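Local coordinates for protein Lys-gingipain catalytic subunit (Porphyromonas gingivalis, PDB 6I9A) that cleaves proteins after lysine residues as a secreted cysteine endopeptidase of family C25, here its catalytic domain with the immunoglobulin-like domain, covalently blocked by the inhibitor KYT-36, at residues K152-A157 with S202-G207; P170-G175 with N191-P196; S209-T214 with T220-P225; I245-I250 with Y290-A295. One frame throughout, in Å; residues are numbered along the deposited sequence. Where two conformers were deposited one is given.

Contact 1 of 4, residues K152-A157 with S202-G207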
# COMPACT_ATOMS: atom_id res chain seq x y z
N LYS A 152 0.33 13.33 -12.55
CA LYS A 152 0.48 12.57 -13.79
C LYS A 152 0.40 11.08 -13.51
O LYS A 152 0.88 10.63 -12.46
CB LYS A 152 1.84 12.92 -14.42
CG LYS A 152 2.08 14.44 -14.48
CD LYS A 152 3.37 14.79 -15.20
CE LYS A 152 3.64 16.28 -15.13
NZ LYS A 152 5.00 16.59 -15.64
N VAL A 153 -0.18 10.31 -14.44
CA VAL A 153 -0.32 8.86 -14.28
C VAL A 153 -0.06 8.21 -15.62
O VAL A 153 -0.15 8.87 -16.67
CB VAL A 153 -1.69 8.41 -13.70
CG1 VAL A 153 -1.97 9.04 -12.35
CG2 VAL A 153 -2.84 8.67 -14.68
N LEU A 154 0.23 6.89 -15.57
CA LEU A 154 0.42 6.05 -16.76
C LEU A 154 -0.52 4.85 -16.64
O LEU A 154 -0.46 4.10 -15.66
CB LEU A 154 1.86 5.59 -16.85
CG LEU A 154 2.17 4.61 -18.01
CD1 LEU A 154 1.88 5.21 -19.39
CD2 LEU A 154 3.59 4.10 -17.90
N LEU A 155 -1.39 4.69 -17.66
CA LEU A 155 -2.40 3.61 -17.70
C LEU A 155 -2.27 2.86 -19.01
O LEU A 155 -2.29 3.49 -20.09
CB LEU A 155 -3.79 4.23 -17.59
CG LEU A 155 -4.05 5.11 -16.35
CD1 LEU A 155 -5.43 5.77 -16.44
CD2 LEU A 155 -3.96 4.26 -15.04
N ILE A 156 -2.09 1.54 -18.94
CA ILE A 156 -1.87 0.76 -20.16
C ILE A 156 -2.78 -0.45 -20.19
O ILE A 156 -2.72 -1.30 -19.26
CB ILE A 156 -0.37 0.27 -20.20
CG1 ILE A 156 0.58 1.50 -20.27
CG2 ILE A 156 -0.14 -0.66 -21.42
CD1 ILE A 156 2.02 1.11 -20.00
N ALA A 157 -3.57 -0.57 -21.28
CA ALA A 157 -4.27 -1.79 -21.61
C ALA A 157 -3.37 -2.50 -22.60
O ALA A 157 -3.32 -2.11 -23.80
CB ALA A 157 -5.64 -1.50 -22.22
N SER A 202 8.38 5.78 -21.34
CA SER A 202 9.16 7.01 -21.13
C SER A 202 8.63 7.80 -19.95
O SER A 202 9.39 8.47 -19.22
CB SER A 202 9.07 7.89 -22.37
OG SER A 202 9.89 7.32 -23.37
N HIS A 203 7.31 7.73 -19.75
CA HIS A 203 6.64 8.52 -18.71
C HIS A 203 7.04 8.06 -17.30
O HIS A 203 6.96 8.86 -16.36
CB HIS A 203 5.11 8.43 -18.90
CG HIS A 203 4.71 8.73 -20.32
ND1 HIS A 203 4.95 9.94 -20.91
CD2 HIS A 203 4.08 7.93 -21.21
CE1 HIS A 203 4.47 9.84 -22.15
NE2 HIS A 203 3.95 8.65 -22.37
N LEU A 204 7.53 6.82 -17.16
CA LEU A 204 8.03 6.41 -15.85
C LEU A 204 9.28 7.17 -15.47
O LEU A 204 9.52 7.41 -14.29
CB LEU A 204 8.38 4.92 -15.86
CG LEU A 204 7.20 3.94 -16.11
CD1 LEU A 204 7.73 2.53 -16.05
CD2 LEU A 204 6.08 4.13 -15.06
N ASN A 205 10.05 7.61 -16.48
CA ASN A 205 11.26 8.39 -16.24
C ASN A 205 10.94 9.84 -15.96
O ASN A 205 11.51 10.44 -15.04
CB ASN A 205 12.16 8.32 -17.47
CG ASN A 205 12.77 6.99 -17.68
OD1 ASN A 205 13.20 6.32 -16.74
ND2 ASN A 205 12.81 6.58 -18.93
N THR A 206 10.04 10.44 -16.75
CA THR A 206 9.78 11.87 -16.61
C THR A 206 8.95 12.17 -15.37
O THR A 206 9.09 13.27 -14.81
CB THR A 206 9.13 12.45 -17.87
OG1 THR A 206 7.91 11.76 -18.09
CG2 THR A 206 10.03 12.34 -19.10
N GLY A 207 8.10 11.24 -14.96
CA GLY A 207 7.40 11.37 -13.69
C GLY A 207 5.94 11.07 -13.78
O GLY A 207 5.17 11.76 -14.45
O HOH W 1 6.82 15.59 -13.70
O HOH W 2 7.29 15.38 -16.26
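The carbonyl oxygen of T206 takes hydrogen bonds from two waters that both accept from the ammonium of K152, so strand 152-157 and helix 202-206 are joined here through solvent. The firmer bridge has its water 2.7 Å from K152 NZ and 3.1 Å from T206 O; the second water reaches T206 O only weakly. K240 NZ is a further donor to that oxygen. The K152 chain runs extended beyond CG, which carries NZ along the end of the helix, and its CB lies 3.5 Å from G207 O on the way. G207 follows the helix with positive phi, a conformation suited to glycine. Further along the strand L154 divides its methyls: CD2 meets L204 CD2 at 3.8 Å, and CD1 lies 3.9 Å from H203 CD2, both helix side chains lying roughly perpendicular to the leucine. With CG anti to the backbone N (chi1 176°), L154 extends its branches to the two helix residues. The imidazole is held from outside, H203 NE2 bonding to Y192 OH and the ring stacking on Y190. The short helix thus covers part of one face of the six-stranded sheet, over strands 152-157 and 210-214, L204 also touching A211, while L155 meets helix 163-178 across the sheet.

Contact 2 of 4, residues P170-G175 with N191-P196. With NA (sodium ion), chain F.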
# COMPACT_ATOMS: atom_id res chain seq x y z
N PRO A 170 -11.89 -1.36 -21.70
CA PRO A 170 -12.95 -0.92 -20.78
C PRO A 170 -12.43 -0.63 -19.38
O PRO A 170 -12.89 0.30 -18.73
CB PRO A 170 -13.98 -2.09 -20.81
CG PRO A 170 -13.76 -2.71 -22.19
CD PRO A 170 -12.30 -2.57 -22.48
N THR A 171 -11.44 -1.43 -18.90
CA THR A 171 -10.87 -1.18 -17.55
C THR A 171 -10.25 0.21 -17.49
O THR A 171 -10.59 1.02 -16.60
CB THR A 171 -9.80 -2.21 -17.24
OG1 THR A 171 -10.37 -3.53 -17.17
CG2 THR A 171 -9.12 -1.92 -15.89
N ILE A 172 -9.32 0.50 -18.42
CA ILE A 172 -8.60 1.78 -18.35
C ILE A 172 -9.55 2.94 -18.64
O ILE A 172 -9.45 3.99 -17.99
CB ILE A 172 -7.40 1.72 -19.34
CG1 ILE A 172 -6.40 0.62 -18.96
CG2 ILE A 172 -6.72 3.11 -19.47
CD1 ILE A 172 -5.87 0.64 -17.58
N LYS A 173 -10.49 2.76 -19.56
CA LYS A 173 -11.47 3.81 -19.86
C LYS A 173 -12.32 4.14 -18.65
O LYS A 173 -12.69 5.30 -18.45
CB LYS A 173 -12.32 3.46 -21.08
CG LYS A 173 -11.52 3.48 -22.39
CD LYS A 173 -12.38 3.00 -23.58
CE LYS A 173 -11.66 3.23 -24.89
NZ LYS A 173 -12.51 2.80 -26.03
N TYR A 174 -12.72 3.14 -17.86
CA TYR A 174 -13.50 3.39 -16.64
C TYR A 174 -12.67 4.24 -15.67
O TYR A 174 -13.15 5.24 -15.16
CB TYR A 174 -13.86 2.02 -16.00
CG TYR A 174 -14.66 2.14 -14.73
CD1 TYR A 174 -16.06 2.05 -14.74
CD2 TYR A 174 -14.03 2.33 -13.50
CE1 TYR A 174 -16.80 2.10 -13.56
CE2 TYR A 174 -14.76 2.41 -12.31
CZ TYR A 174 -16.14 2.30 -12.36
OH TYR A 174 -16.90 2.35 -11.23
N GLY A 175 -11.42 3.84 -15.45
CA GLY A 175 -10.53 4.63 -14.59
C GLY A 175 -10.42 6.09 -15.03
O GLY A 175 -10.49 7.02 -14.19
N ASN A 191 -1.98 7.42 -21.51
CA ASN A 191 -2.76 6.17 -21.61
C ASN A 191 -2.54 5.55 -22.96
O ASN A 191 -2.51 6.25 -23.99
CB ASN A 191 -4.25 6.45 -21.33
CG ASN A 191 -4.94 7.31 -22.35
OD1 ASN A 191 -5.67 6.78 -23.21
ND2 ASN A 191 -4.77 8.63 -22.28
N TYR A 192 -2.38 4.23 -22.96
CA TYR A 192 -2.16 3.46 -24.18
C TYR A 192 -3.18 2.34 -24.16
O TYR A 192 -3.09 1.41 -23.34
CB TYR A 192 -0.74 2.94 -24.18
CG TYR A 192 0.26 4.06 -24.28
CD1 TYR A 192 0.61 4.81 -23.15
CD2 TYR A 192 0.78 4.47 -25.52
CE1 TYR A 192 1.45 5.91 -23.24
CE2 TYR A 192 1.63 5.57 -25.62
CZ TYR A 192 1.98 6.28 -24.47
OH TYR A 192 2.81 7.37 -24.55
N LEU A 193 -4.16 2.43 -25.03
CA LEU A 193 -5.27 1.49 -25.06
C LEU A 193 -5.05 0.34 -25.97
O LEU A 193 -5.73 -0.67 -25.85
CB LEU A 193 -6.55 2.26 -25.50
CG LEU A 193 -7.04 3.33 -24.49
CD1 LEU A 193 -8.13 4.23 -25.10
CD2 LEU A 193 -7.46 2.69 -23.13
N LYS A 194 -4.15 0.50 -26.93
CA LYS A 194 -3.88 -0.50 -27.97
C LYS A 194 -2.63 -0.08 -28.70
O LYS A 194 -2.12 1.04 -28.47
CB LYS A 194 -5.06 -0.64 -28.97
CG LYS A 194 -5.39 0.68 -29.66
CD LYS A 194 -6.63 0.52 -30.57
CE LYS A 194 -7.00 1.83 -31.21
NZ LYS A 194 -8.05 1.64 -32.26
N ALA A 195 -2.12 -0.94 -29.54
CA ALA A 195 -0.93 -0.63 -30.34
C ALA A 195 -1.23 0.53 -31.30
O ALA A 195 -2.37 0.72 -31.73
CB ALA A 195 -0.52 -1.88 -31.11
N PRO A 196 -0.22 1.40 -31.56
CA PRO A 196 1.17 1.29 -31.10
C PRO A 196 1.38 1.73 -29.66
O PRO A 196 0.84 2.75 -29.20
CB PRO A 196 1.93 2.22 -32.07
CG PRO A 196 0.93 3.28 -32.38
CD PRO A 196 -0.39 2.54 -32.50
NA NA F . -17.53 0.26 -9.97
O HOH W 3 -19.35 1.45 -8.84
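A beta-alpha-beta unit, strand 152-157, helix 163-178 and strand 188-192, is the setting of this contact: the helix packs against the chain just where it leaves the last of these strands. L193, the first residue beyond the strand, carries the contact by sending its two methyls to neighbouring residues of the helix. Its CD2 lies 3.8 Å from I172 CG2 and 3.9 Å from I172 CB, the two side chains running antiparallel alongside one another. The other methyl, CD1, meets the aliphatic part of K173, 3.7 Å from CE. I172 has CG2 anti to its backbone nitrogen, the branch that L193 touches, whereas K173 is extended beyond CG, so that its methylenes pass across the leucine and carry NZ onward. I172 is buried and K173 exposed; the leucine therefore spans the step from the interior to the surface. Outside the pair, L193 also rests on Q169, its carbonyl oxygen accepts from N164 ND2, and I172 touches Y313. One residue beyond K173 in the helix, Y174 binds a sodium ion through OH at 2.5 Å; a water at 2.4 Å, V293 O, T308 OG1, S309 O and D314 OD2 complete the site. Between 170-175 and 191-196 themselves the chemistry is wholly apolar. The grip rests on methyl and methylene packing, without a directional bond to fix it, and the lysine contributes its carbon chain while its ammonium probably remains toward solvent.

Contact 3 of 4, residues S209-T214 with T220-P225. With H8E (benzyl-N-[(2S)-1-[[(3S)-7-amino-1-(benzylamino)-1,2-dioxoheptan-3-yl]amino]-5-(2-methyl-2-phenylhydrazinyl)-1,5-dioxopentan-2-yl]carbamate), chain I.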
# COMPACT_ATOMS: atom_id res chain seq x y z
N SER A 209 2.84 9.52 -10.74
CA SER A 209 2.55 9.10 -9.35
C SER A 209 2.12 7.63 -9.31
O SER A 209 2.16 6.99 -8.24
CB SER A 209 1.42 9.96 -8.75
OG SER A 209 0.25 9.87 -9.56
N PHE A 210 1.60 7.12 -10.43
CA PHE A 210 0.87 5.86 -10.46
C PHE A 210 1.01 5.30 -11.86
O PHE A 210 0.87 6.04 -12.84
CB PHE A 210 -0.61 6.17 -10.17
CG PHE A 210 -1.52 4.96 -10.22
CD1 PHE A 210 -1.42 3.96 -9.25
CD2 PHE A 210 -2.48 4.81 -11.22
CE1 PHE A 210 -2.29 2.87 -9.27
CE2 PHE A 210 -3.35 3.71 -11.23
CZ PHE A 210 -3.25 2.77 -10.25
N ALA A 211 1.25 4.00 -11.95
CA ALA A 211 1.33 3.28 -13.22
C ALA A 211 0.54 2.00 -13.07
O ALA A 211 0.80 1.24 -12.11
CB ALA A 211 2.77 2.99 -13.57
N ASN A 212 -0.41 1.75 -14.00
CA ASN A 212 -1.20 0.51 -13.94
C ASN A 212 -1.20 -0.11 -15.33
O ASN A 212 -1.56 0.54 -16.32
CB ASN A 212 -2.62 0.84 -13.50
CG ASN A 212 -3.59 -0.30 -13.28
OD1 ASN A 212 -4.79 -0.04 -13.23
ND2 ASN A 212 -3.12 -1.54 -13.09
N TYR A 213 -0.76 -1.37 -15.38
CA TYR A 213 -0.70 -2.19 -16.59
C TYR A 213 -1.66 -3.35 -16.40
O TYR A 213 -1.60 -4.06 -15.38
CB TYR A 213 0.75 -2.69 -16.76
CG TYR A 213 0.94 -3.75 -17.81
CD1 TYR A 213 0.80 -5.10 -17.50
CD2 TYR A 213 1.34 -3.42 -19.10
CE1 TYR A 213 1.06 -6.09 -18.43
CE2 TYR A 213 1.60 -4.41 -20.05
CZ TYR A 213 1.46 -5.74 -19.71
OH TYR A 213 1.70 -6.72 -20.67
N THR A 214 -2.53 -3.61 -17.39
CA THR A 214 -3.39 -4.79 -17.40
C THR A 214 -3.24 -5.48 -18.75
O THR A 214 -3.55 -4.89 -19.82
CB THR A 214 -4.84 -4.43 -17.09
OG1 THR A 214 -5.58 -5.67 -17.23
CG2 THR A 214 -5.48 -3.37 -17.99
N THR A 220 9.43 -11.52 -14.52
CA THR A 220 10.38 -10.41 -14.57
C THR A 220 9.98 -9.32 -15.54
O THR A 220 10.83 -8.49 -15.90
CB THR A 220 11.80 -10.95 -14.91
OG1 THR A 220 11.73 -11.63 -16.17
CG2 THR A 220 12.34 -11.86 -13.83
N ALA A 221 8.70 -9.26 -15.95
CA ALA A 221 8.31 -8.25 -16.91
C ALA A 221 6.83 -8.03 -16.95
O ALA A 221 6.02 -8.95 -16.78
CB ALA A 221 8.77 -8.63 -18.35
N TRP A 222 6.46 -6.80 -17.32
CA TRP A 222 5.18 -6.52 -17.98
C TRP A 222 5.47 -6.92 -19.43
O TRP A 222 6.42 -6.40 -20.04
CB TRP A 222 4.76 -5.06 -17.84
CG TRP A 222 4.39 -4.70 -16.44
CD1 TRP A 222 4.09 -5.54 -15.40
CD2 TRP A 222 4.11 -3.38 -15.97
NE1 TRP A 222 3.68 -4.82 -14.31
CE2 TRP A 222 3.68 -3.48 -14.63
CE3 TRP A 222 4.22 -2.10 -16.55
CZ2 TRP A 222 3.26 -2.37 -13.88
CZ3 TRP A 222 3.86 -0.99 -15.78
CH2 TRP A 222 3.39 -1.13 -14.46
N ALA A 223 4.74 -7.88 -20.00
CA ALA A 223 5.24 -8.54 -21.21
C ALA A 223 5.00 -7.81 -22.52
O ALA A 223 5.83 -7.97 -23.44
CB ALA A 223 4.66 -9.94 -21.30
N ASP A 224 3.90 -7.09 -22.67
CA ASP A 224 3.64 -6.45 -23.99
C ASP A 224 2.58 -5.36 -23.82
O ASP A 224 1.39 -5.68 -23.64
CB ASP A 224 3.13 -7.51 -24.99
CG ASP A 224 3.02 -6.98 -26.40
OD1 ASP A 224 3.13 -5.78 -26.59
OD2 ASP A 224 2.78 -7.81 -27.33
N PRO A 225 2.97 -4.09 -23.84
CA PRO A 225 4.32 -3.61 -24.17
C PRO A 225 5.34 -4.01 -23.11
O PRO A 225 5.05 -4.02 -21.90
CB PRO A 225 4.15 -2.09 -24.22
CG PRO A 225 2.91 -1.80 -23.39
CD PRO A 225 2.03 -2.98 -23.69
CAQ H8E I . 4.11 -14.54 -20.16
CAK H8E I . 5.07 -13.92 -20.99
CAH H8E I . 4.69 -13.37 -22.21
CAL H8E I . 3.37 -13.43 -22.65
CAR H8E I . 2.45 -14.07 -21.82
CBO H8E I . 2.77 -14.59 -20.58
CBA H8E I . 1.77 -15.25 -19.84
NBE H8E I . 0.98 -14.35 -18.99
CBL H8E I . -0.34 -14.56 -18.71
OAE H8E I . -0.98 -15.46 -19.26
CBN H8E I . -0.97 -13.60 -17.70
OAG H8E I . -0.32 -12.52 -17.55
CBS H8E I . -2.50 -13.44 -17.94
CBB H8E I . -3.08 -12.17 -17.31
CAY H8E I . -4.56 -11.96 -17.65
CAX H8E I . -5.25 -10.85 -16.84
CAW H8E I . -4.80 -9.46 -17.27
NAB H8E I . -5.54 -8.44 -16.47
NBG H8E I . -3.28 -14.61 -17.50
C H8E I . -4.05 -15.37 -18.27
O H8E I . -4.21 -15.25 -19.48
CA H8E I . -4.62 -16.58 -17.53
N H8E I . -5.83 -17.10 -18.15
CBK H8E I . -7.00 -16.42 -18.16
OAD H8E I . -7.03 -15.25 -17.73
OBI H8E I . -8.01 -17.05 -18.63
CBD H8E I . -9.30 -16.35 -18.75
CBP H8E I . -10.25 -17.14 -19.53
CAS H8E I . -11.23 -17.93 -18.92
CAM H8E I . -12.19 -18.69 -19.65
CAI H8E I . -12.04 -18.68 -21.05
CAN H8E I . -11.02 -17.95 -21.65
CAT H8E I . -10.13 -17.18 -20.92
CB H8E I . -3.56 -17.69 -17.49
CG H8E I . -3.11 -18.17 -18.90
CD H8E I . -1.85 -18.96 -18.83
OE1 H8E I . -1.87 -20.16 -18.55
NE2 H8E I . -0.75 -18.21 -19.02
NBT H8E I . 0.55 -18.71 -18.84
CAA H8E I . 1.29 -18.00 -17.76
CBQ H8E I . 1.19 -19.16 -20.03
CAU H8E I . 2.59 -19.16 -20.17
CAO H8E I . 3.18 -19.65 -21.33
CAJ H8E I . 2.39 -20.13 -22.37
CAP H8E I . 1.01 -20.10 -22.27
CAV H8E I . 0.41 -19.63 -21.10
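Y213 and W222 bury by far the most surface here, lying one over the other as an offset stack. The phenol ring and the five-membered ring of the indole are almost parallel, planes at 6°, with centroids 4.4 Å apart. Because the two side chains point in opposing directions as they overlap, each places its CB over the other's ring: Y213 CB stands 3.4 Å from the centroid of the W222 six-membered ring, and W222 CB 3.7 Å from that of the Y213 ring, both CH-pi contacts over the face. A chi1 of 169°, with CG opposite the backbone N, carries the phenol of Y213 out to D224. There the phenol oxygen fixes the far end: D224 N donates to Y213 OH over 3.0 Å at 169°, nearly straight, and the hydroxyl is also hydrogen-bonded to H216 O. P225 CD meets the edge of the phenol, in its plane, 3.9 Å from Y213 CE2. W222 also stacks on F261, and its NE1 bonds to Y276 OH. T214, at the end of its strand, and A223 border the inhibitor: T214 OG1 accepts from the lysine-like amine NAB at 2.9 Å, and A223 CB packs 3.5 Å from CAH of a benzyl ring. The aromatic pair thus joins a central strand of the sheet to the small antiparallel sheet of 217-228, next to H216, the inferred proton donor, and the bound inhibitor in the gingipain active site.

Contact 4 of 4, residues I245-I250 with Y290-A295. With NA (sodium ion), chain F; H8E (benzyl-N-[(2S)-1-[[(3S)-7-amino-1-(benzylamino)-1,2-dioxoheptan-3-yl]amino]-5-(2-methyl-2-phenylhydrazinyl)-1,5-dioxopentan-2-yl]carbamate), chain I.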
# COMPACT_ATOMS: atom_id res chain seq x y z
N ILE A 245 0.92 -0.95 -10.28
CA ILE A 245 -0.00 -2.12 -10.13
C ILE A 245 0.05 -2.89 -11.44
O ILE A 245 -0.26 -2.34 -12.53
CB ILE A 245 -1.44 -1.67 -9.82
CG1 ILE A 245 -1.45 -0.85 -8.52
CG2 ILE A 245 -2.36 -2.91 -9.73
CD1 ILE A 245 -2.85 -0.44 -8.05
N GLY A 246 0.46 -4.15 -11.35
CA GLY A 246 0.46 -5.07 -12.50
C GLY A 246 -0.70 -6.04 -12.36
O GLY A 246 -0.67 -6.95 -11.52
N ASN A 247 -1.79 -5.75 -13.08
CA ASN A 247 -2.93 -6.69 -13.16
C ASN A 247 -2.63 -7.66 -14.30
O ASN A 247 -2.99 -7.44 -15.47
CB ASN A 247 -4.23 -5.95 -13.36
CG ASN A 247 -4.61 -5.08 -12.18
OD1 ASN A 247 -4.71 -3.85 -12.28
ND2 ASN A 247 -4.81 -5.71 -11.01
N CYS A 248 -1.84 -8.69 -13.95
CA CYS A 248 -1.20 -9.59 -14.92
C CYS A 248 -0.62 -10.77 -14.18
O CYS A 248 -0.51 -10.74 -12.94
CB CYS A 248 -0.12 -8.88 -15.75
SG CYS A 248 1.20 -8.13 -14.76
N CYS A 249 -0.18 -11.78 -14.88
CA CYS A 249 0.44 -12.94 -14.23
C CYS A 249 1.77 -12.62 -13.59
O CYS A 249 2.53 -11.81 -14.12
CB CYS A 249 0.68 -14.04 -15.29
SG CYS A 249 -0.86 -14.69 -16.03
N ILE A 250 2.03 -13.30 -12.47
CA ILE A 250 3.28 -13.73 -11.84
C ILE A 250 4.37 -12.66 -11.62
O ILE A 250 5.43 -13.06 -11.10
CB ILE A 250 3.88 -14.98 -12.57
CG1 ILE A 250 4.27 -14.69 -14.03
CG2 ILE A 250 2.86 -16.14 -12.47
CD1 ILE A 250 4.88 -15.95 -14.74
N TYR A 290 -13.05 -7.27 -12.68
CA TYR A 290 -13.82 -6.86 -11.51
C TYR A 290 -12.95 -6.18 -10.48
O TYR A 290 -13.36 -5.19 -9.86
CB TYR A 290 -14.50 -8.10 -10.82
CG TYR A 290 -15.26 -8.98 -11.79
CD1 TYR A 290 -16.16 -8.43 -12.70
CD2 TYR A 290 -15.14 -10.36 -11.75
CE1 TYR A 290 -16.85 -9.23 -13.60
CE2 TYR A 290 -15.84 -11.18 -12.63
CZ TYR A 290 -16.70 -10.60 -13.54
OH TYR A 290 -17.39 -11.42 -14.41
N TRP A 291 -11.72 -6.70 -10.31
CA TRP A 291 -10.76 -6.12 -9.35
C TRP A 291 -10.63 -4.63 -9.53
O TRP A 291 -10.74 -3.86 -8.59
CB TRP A 291 -9.43 -6.84 -9.55
CG TRP A 291 -8.41 -6.73 -8.46
CD1 TRP A 291 -8.14 -7.70 -7.54
CD2 TRP A 291 -7.43 -5.70 -8.26
NE1 TRP A 291 -7.06 -7.34 -6.77
CE2 TRP A 291 -6.58 -6.13 -7.21
CE3 TRP A 291 -7.15 -4.48 -8.89
CZ2 TRP A 291 -5.47 -5.40 -6.80
CZ3 TRP A 291 -6.08 -3.72 -8.43
CH2 TRP A 291 -5.23 -4.18 -7.41
N SER A 292 -10.45 -4.19 -10.79
CA SER A 292 -10.27 -2.76 -11.05
C SER A 292 -11.54 -1.97 -11.11
O SER A 292 -11.57 -0.84 -10.58
CB SER A 292 -9.51 -2.50 -12.35
OG SER A 292 -8.18 -3.00 -12.28
N VAL A 293 -12.61 -2.47 -11.76
CA VAL A 293 -13.81 -1.70 -12.05
C VAL A 293 -14.95 -1.91 -11.06
O VAL A 293 -15.78 -1.01 -10.85
CB VAL A 293 -14.27 -2.13 -13.47
CG1 VAL A 293 -15.69 -1.69 -13.79
CG2 VAL A 293 -13.30 -1.59 -14.52
N GLY A 294 -15.03 -3.14 -10.52
CA GLY A 294 -16.16 -3.57 -9.69
C GLY A 294 -16.83 -4.77 -10.33
O GLY A 294 -16.66 -5.07 -11.52
N ALA A 295 -17.58 -5.50 -9.49
CA ALA A 295 -18.40 -6.59 -10.02
C ALA A 295 -19.53 -6.04 -10.90
O ALA A 295 -19.85 -4.85 -10.89
CB ALA A 295 -18.97 -7.41 -8.88
NA NA F . -17.53 0.26 -9.97
CAQ H8E I . 4.11 -14.54 -20.16
CAK H8E I . 5.07 -13.92 -20.99
CAH H8E I . 4.69 -13.37 -22.21
CAL H8E I . 3.37 -13.43 -22.65
CAR H8E I . 2.45 -14.07 -21.82
CBO H8E I . 2.77 -14.59 -20.58
CBA H8E I . 1.77 -15.25 -19.84
NBE H8E I . 0.98 -14.35 -18.99
CBL H8E I . -0.34 -14.56 -18.71
OAE H8E I . -0.98 -15.46 -19.26
CBN H8E I . -0.97 -13.60 -17.70
OAG H8E I . -0.32 -12.52 -17.55
CBS H8E I . -2.50 -13.44 -17.94
CBB H8E I . -3.08 -12.17 -17.31
CAY H8E I . -4.56 -11.96 -17.65
CAX H8E I . -5.25 -10.85 -16.84
CAW H8E I . -4.80 -9.46 -17.27
NAB H8E I . -5.54 -8.44 -16.47
NBG H8E I . -3.28 -14.61 -17.50
C H8E I . -4.05 -15.37 -18.27
O H8E I . -4.21 -15.25 -19.48
CA H8E I . -4.62 -16.58 -17.53
N H8E I . -5.83 -17.10 -18.15
CBK H8E I . -7.00 -16.42 -18.16
OAD H8E I . -7.03 -15.25 -17.73
OBI H8E I . -8.01 -17.05 -18.63
CBD H8E I . -9.30 -16.35 -18.75
CBP H8E I . -10.25 -17.14 -19.53
CAS H8E I . -11.23 -17.93 -18.92
CAM H8E I . -12.19 -18.69 -19.65
CAI H8E I . -12.04 -18.68 -21.05
CAN H8E I . -11.02 -17.95 -21.65
CAT H8E I . -10.13 -17.18 -20.92
CB H8E I . -3.56 -17.69 -17.49
CG H8E I . -3.11 -18.17 -18.90
CD H8E I . -1.85 -18.96 -18.83
OE1 H8E I . -1.87 -20.16 -18.55
NE2 H8E I . -0.75 -18.21 -19.02
NBT H8E I . 0.55 -18.71 -18.84
CAA H8E I . 1.29 -18.00 -17.76
CBQ H8E I . 1.19 -19.16 -20.03
CAU H8E I . 2.59 -19.16 -20.17
CAO H8E I . 3.18 -19.65 -21.33
CAJ H8E I . 2.39 -20.13 -22.37
CAP H8E I . 1.01 -20.10 -22.27
CAV H8E I . 0.41 -19.63 -21.10
O HOH W 4 -6.08 -1.56 -11.26
O HOH W 3 -19.35 1.45 -8.84
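N247 turns its amide nitrogen onto one face of the W291 indole: ND2 stands 3.4 Å from W291 CE3, toward the rim, the amide plane steeply tilted at 68° to the ring. N247 CG lies anti to the carbonyl carbon (chi1 -66°), which directs the amide at the helix. Apolar packing adds I245 CG2, 3.9 Å from W291 CH2. The polar link is a water that donates to N247 OD1 and accepts from S292 OG at 2.7 Å. The buried amide has further partners, N212 ND2 at OD1 and Y357 OH at ND2, which would fix which way it is turned about chi2; W291 NE1 bonds to N333 OD1. Beyond the packing, each segment serves a bound group. N247 O accepts from the inhibitor amine NAB at 2.9 Å, the nucleophile C249 is joined covalently, SG to CBN 2.0 Å, and C249 N donates to OAG at 2.8 Å. V293 O binds the sodium ion at 2.3 Å. Strand 242-247 lies between strands 210-214 and 273-279, and helix 285-293 packs on the sheet through W291, which also touches I277 and stacks on Y357, with helix 325-342 alongside.

From the N terminus, contact 1 opens at strand 152-157 and closes at helix 202-206, and contact 2 is nested within that loop, where helix 163-178 meets the end of strand 188-192. Contact 3 follows in series, a short loop from strand 210-214 to strand 221-223 of the small antiparallel sheet, and contact 4 closes the last, from strand 242-247 to helix 285-293. None cross. The first strands of contacts 1, 3 and 4 are successive neighbours in one sheet, joined by backbone bonds such as I156 N to N212 O and Y213 O to N247 N. Contacts 2 and 4 share the sodium ion, and contacts 3 and 4 the inhibitor.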